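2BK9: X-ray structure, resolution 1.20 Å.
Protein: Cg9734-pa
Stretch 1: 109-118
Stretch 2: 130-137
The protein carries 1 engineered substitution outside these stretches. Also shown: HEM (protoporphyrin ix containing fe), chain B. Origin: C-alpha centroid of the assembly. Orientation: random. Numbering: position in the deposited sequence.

Stretch 1 109-118: LKGVILDVLT
Stretch 2, residues 130-137: TWAKLVDH

The one charged pairing between the two stretches is a salt bridge in which K110 NZ lies 2.6 Å from D136 OD1. Its hydrogen bond, donated by the lysine, is weak despite the short distance. K110 reaches the carboxylate with all four chi angles t, an extended chain whose CB points toward the partner helix; the D136 CB points sideways, and chi1 m (-73°) with chi2 -15° brings its carboxylate nearer.

Both stretches are helical throughout, with phi/psi near -63/-42, and each belongs to a longer helix. Backbone i to i+4 hydrogen bonds run from I113 N to L109 O (2.8 Å) through T118 N to L114 O (2.9 Å), and from L134 N to T130 O (3.3 Å) through H137 N to K133 O (3.0 Å). T118 OG1 (chi1 m) also donates to L114 O at 2.8 Å. The helices run roughly antiparallel, at 150°, with axes 10.6 Å apart at closest approach. CA atoms of L114 and A132 lie 7.0 Å apart, those of K110 and V135 7.5 Å.

Beneath the lysine's charged end, its aliphatic portion packs on V135 (chi1 t), with K110 CG 3.7 Å from V135 CG1. One turn on, L114 (m, t) fills the space between W131, A132 and V135: its CD2 lies 4.1 Å from W131 CB and 4.0 Å from V135 CG2, while its CD1 lies 4.1 Å from A132 CB. The small alanine accompanies the closer backbone approach here. Farther along, L117 (m, t) places CD1 over one face of the W131 indole (chi1 -86°, chi2 91°), 4.0 Å from the six-membered ring centroid and 29° off its normal, a CH-pi contact; L117 CD1 is 3.6 Å from W131 CZ3. Together the stretches bury 347 Å². Outside this interface, L109 (t, p) meets the heme, CD2 to HEM CAB 3.6 Å.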

# COMPACT_ATOMS: atom_id res chain seq x y z
N LEU A 109 -7.32 -2.02 -2.77
CA LEU A 109 -6.44 -1.44 -1.78
C LEU A 109 -5.85 -0.12 -2.26
O LEU A 109 -5.65 0.80 -1.47
CB LEU A 109 -5.32 -2.44 -1.42
CG LEU A 109 -4.43 -1.99 -0.26
CD1 LEU A 109 -5.15 -1.89 1.04
CD2 LEU A 109 -3.23 -2.90 -0.11
N LYS A 110 -5.57 -0.05 -3.55
CA LYS A 110 -4.92 1.14 -4.12
C LYS A 110 -5.73 2.40 -3.84
O LYS A 110 -5.21 3.43 -3.40
CB LYS A 110 -4.76 0.97 -5.63
CG LYS A 110 -4.07 2.05 -6.40
CD LYS A 110 -4.13 1.71 -7.94
CE LYS A 110 -3.07 2.38 -8.78
NZ LYS A 110 -3.50 2.24 -10.20
N GLY A 111 -7.03 2.34 -4.12
CA GLY A 111 -7.85 3.50 -3.92
C GLY A 111 -7.95 3.87 -2.47
O GLY A 111 -8.00 5.04 -2.12
N VAL A 112 -7.93 2.88 -1.60
CA VAL A 112 -8.01 3.12 -0.15
C VAL A 112 -6.73 3.74 0.36
O VAL A 112 -6.78 4.67 1.15
CB VAL A 112 -8.31 1.83 0.54
CG1 VAL A 112 -8.00 1.92 1.99
CG2 VAL A 112 -9.74 1.33 0.24
N ILE A 113 -5.57 3.28 -0.10
CA ILE A 113 -4.30 3.91 0.29
C ILE A 113 -4.30 5.37 -0.10
O ILE A 113 -3.96 6.25 0.70
CB ILE A 113 -3.12 3.17 -0.38
CG1 ILE A 113 -2.97 1.77 0.23
CG2 ILE A 113 -1.83 3.98 -0.22
CD1 ILE A 113 -2.02 0.92 -0.57
N LEU A 114 -4.66 5.67 -1.34
CA LEU A 114 -4.65 7.05 -1.79
C LEU A 114 -5.65 7.90 -1.02
O LEU A 114 -5.35 9.05 -0.68
CB LEU A 114 -4.89 7.10 -3.30
CG LEU A 114 -3.68 6.61 -4.12
CD1 LEU A 114 -4.10 6.36 -5.56
CD2 LEU A 114 -2.52 7.57 -4.06
N ASP A 115 -6.80 7.33 -0.68
CA ASP A 115 -7.78 8.02 0.11
C ASP A 115 -7.22 8.38 1.50
O ASP A 115 -7.37 9.50 1.99
CB ASP A 115 -9.01 7.14 0.23
CG ASP A 115 -10.07 7.74 1.01
OD1 ASP A 115 -10.76 8.61 0.44
OD2 ASP A 115 -10.26 7.44 2.22
N VAL A 116 -6.59 7.41 2.15
CA VAL A 116 -6.08 7.62 3.48
C VAL A 116 -4.98 8.68 3.47
O VAL A 116 -4.95 9.56 4.32
CB VAL A 116 -5.60 6.32 4.09
CG1 VAL A 116 -4.74 6.56 5.36
CG2 VAL A 116 -6.78 5.41 4.41
N LEU A 117 -4.05 8.61 2.53
CA LEU A 117 -2.94 9.54 2.46
C LEU A 117 -3.41 10.95 2.13
O LEU A 117 -2.90 11.93 2.67
CB LEU A 117 -1.90 9.07 1.49
CG LEU A 117 -1.26 7.73 1.90
CD1 LEU A 117 -0.22 7.36 0.85
CD2 LEU A 117 -0.65 7.70 3.30
N THR A 118 -4.40 11.04 1.23
CA THR A 118 -4.93 12.32 0.85
C THR A 118 -5.49 13.03 2.08
O THR A 118 -5.24 14.22 2.28
CB THR A 118 -5.97 12.13 -0.27
OG1 THR A 118 -5.28 11.70 -1.44
CG2 THR A 118 -6.64 13.44 -0.62
N THR A 130 0.59 13.35 -7.68
CA THR A 130 1.98 12.94 -7.57
C THR A 130 2.06 11.60 -6.83
O THR A 130 2.78 10.71 -7.25
CB THR A 130 2.78 14.03 -6.85
OG1 THR A 130 2.70 15.23 -7.63
CG2 THR A 130 4.21 13.64 -6.66
N TRP A 131 1.32 11.49 -5.74
CA TRP A 131 1.24 10.23 -5.02
C TRP A 131 0.69 9.10 -5.91
O TRP A 131 1.19 7.98 -5.88
CB TRP A 131 0.40 10.36 -3.75
CG TRP A 131 1.18 10.84 -2.59
CD1 TRP A 131 1.37 12.12 -2.19
CD2 TRP A 131 1.95 10.04 -1.71
NE1 TRP A 131 2.18 12.17 -1.08
CE2 TRP A 131 2.54 10.91 -0.76
CE3 TRP A 131 2.19 8.67 -1.62
CZ2 TRP A 131 3.34 10.44 0.25
CZ3 TRP A 131 2.99 8.21 -0.61
CH2 TRP A 131 3.53 9.09 0.32
N ALA A 132 -0.36 9.38 -6.68
CA ALA A 132 -0.92 8.37 -7.55
C ALA A 132 0.10 7.93 -8.59
O ALA A 132 0.07 6.75 -8.99
CB ALA A 132 -2.17 8.85 -8.21
N LYS A 133 0.98 8.82 -9.04
CA LYS A 133 2.05 8.41 -9.96
C LYS A 133 3.00 7.40 -9.31
O LYS A 133 3.39 6.42 -9.96
CB LYS A 133 2.79 9.64 -10.38
CG LYS A 133 3.83 9.46 -11.42
CD LYS A 133 4.28 10.77 -12.06
CE LYS A 133 3.93 12.05 -11.40
NZ LYS A 133 2.88 12.87 -12.05
N LEU A 134 3.36 7.61 -8.06
CA LEU A 134 4.19 6.66 -7.35
C LEU A 134 3.48 5.33 -7.20
O LEU A 134 4.03 4.27 -7.47
CB LEU A 134 4.58 7.18 -5.96
CG LEU A 134 5.30 6.17 -5.06
CD1 LEU A 134 6.62 5.76 -5.66
CD2 LEU A 134 5.49 6.77 -3.68
N VAL A 135 2.23 5.37 -6.75
CA VAL A 135 1.50 4.16 -6.54
C VAL A 135 1.27 3.41 -7.86
O VAL A 135 1.38 2.17 -7.90
CB VAL A 135 0.19 4.43 -5.77
CG1 VAL A 135 -0.64 3.19 -5.63
CG2 VAL A 135 0.50 4.98 -4.40
N ASP A 136 0.95 4.11 -8.92
CA ASP A 136 0.79 3.45 -10.20
C ASP A 136 2.07 2.80 -10.66
O ASP A 136 2.06 1.71 -11.24
CB ASP A 136 0.33 4.44 -11.25
CG ASP A 136 -1.08 4.84 -11.09
OD1 ASP A 136 -1.84 4.17 -10.35
OD2 ASP A 136 -1.51 5.85 -11.69
N HIS A 137 3.21 3.42 -10.41
CA HIS A 137 4.49 2.83 -10.74
C HIS A 137 4.69 1.53 -10.05
O HIS A 137 5.05 0.50 -10.65
CB HIS A 137 5.65 3.78 -10.47
CG HIS A 137 6.96 3.23 -10.88
ND1 HIS A 137 7.40 3.28 -12.18
CD2 HIS A 137 7.87 2.50 -10.20
CE1 HIS A 137 8.57 2.68 -12.26
NE2 HIS A 137 8.88 2.18 -11.07
CHA HEM B . 1.06 -11.05 3.81
CHB HEM B . 2.64 -6.75 2.34
CHC HEM B . -1.49 -6.14 0.03
CHD HEM B . -3.23 -10.19 1.86
C1A HEM B . 1.85 -9.96 3.54
C2A HEM B . 3.28 -9.87 3.87
C3A HEM B . 3.75 -8.67 3.44
C4A HEM B . 2.61 -8.00 2.89
CMA HEM B . 5.15 -8.04 3.51
CAA HEM B . 4.07 -10.99 4.56
CBA HEM B . 4.40 -12.10 3.57
CGA HEM B . 5.05 -13.20 4.37
O1A HEM B . 4.33 -13.99 5.05
O2A HEM B . 6.29 -13.30 4.33
C1B HEM B . 1.62 -6.17 1.61
C2B HEM B . 1.76 -4.93 0.90
C3B HEM B . 0.59 -4.76 0.24
C4B HEM B . -0.24 -5.90 0.50
CMB HEM B . 2.97 -4.05 0.93
CAB HEM B . 0.21 -3.69 -0.70
CBB HEM B . 0.61 -2.43 -0.64
C1C HEM B . -2.33 -7.18 0.30
C2C HEM B . -3.67 -7.38 -0.23
C3C HEM B . -4.19 -8.47 0.32
C4C HEM B . -3.17 -9.01 1.19
CMC HEM B . -4.32 -6.46 -1.27
CAC HEM B . -5.57 -9.00 0.06
CBC HEM B . -6.33 -9.71 0.87
C1D HEM B . -2.24 -10.78 2.57
C2D HEM B . -2.32 -12.05 3.16
C3D HEM B . -1.05 -12.31 3.75
C4D HEM B . -0.26 -11.16 3.45
CMD HEM B . -3.54 -12.94 3.20
CAD HEM B . -0.68 -13.57 4.50
CBD HEM B . -1.12 -13.52 5.93
CGD HEM B . -0.78 -14.75 6.71
O1D HEM B . -1.24 -14.88 7.86
O2D HEM B . -0.04 -15.62 6.17
NA HEM B . 1.48 -8.82 2.92
NB HEM B . 0.38 -6.76 1.36
NC HEM B . -2.05 -8.20 1.16
ND HEM B . -0.98 -10.25 2.74
FE HEM B . -0.29 -8.51 2.09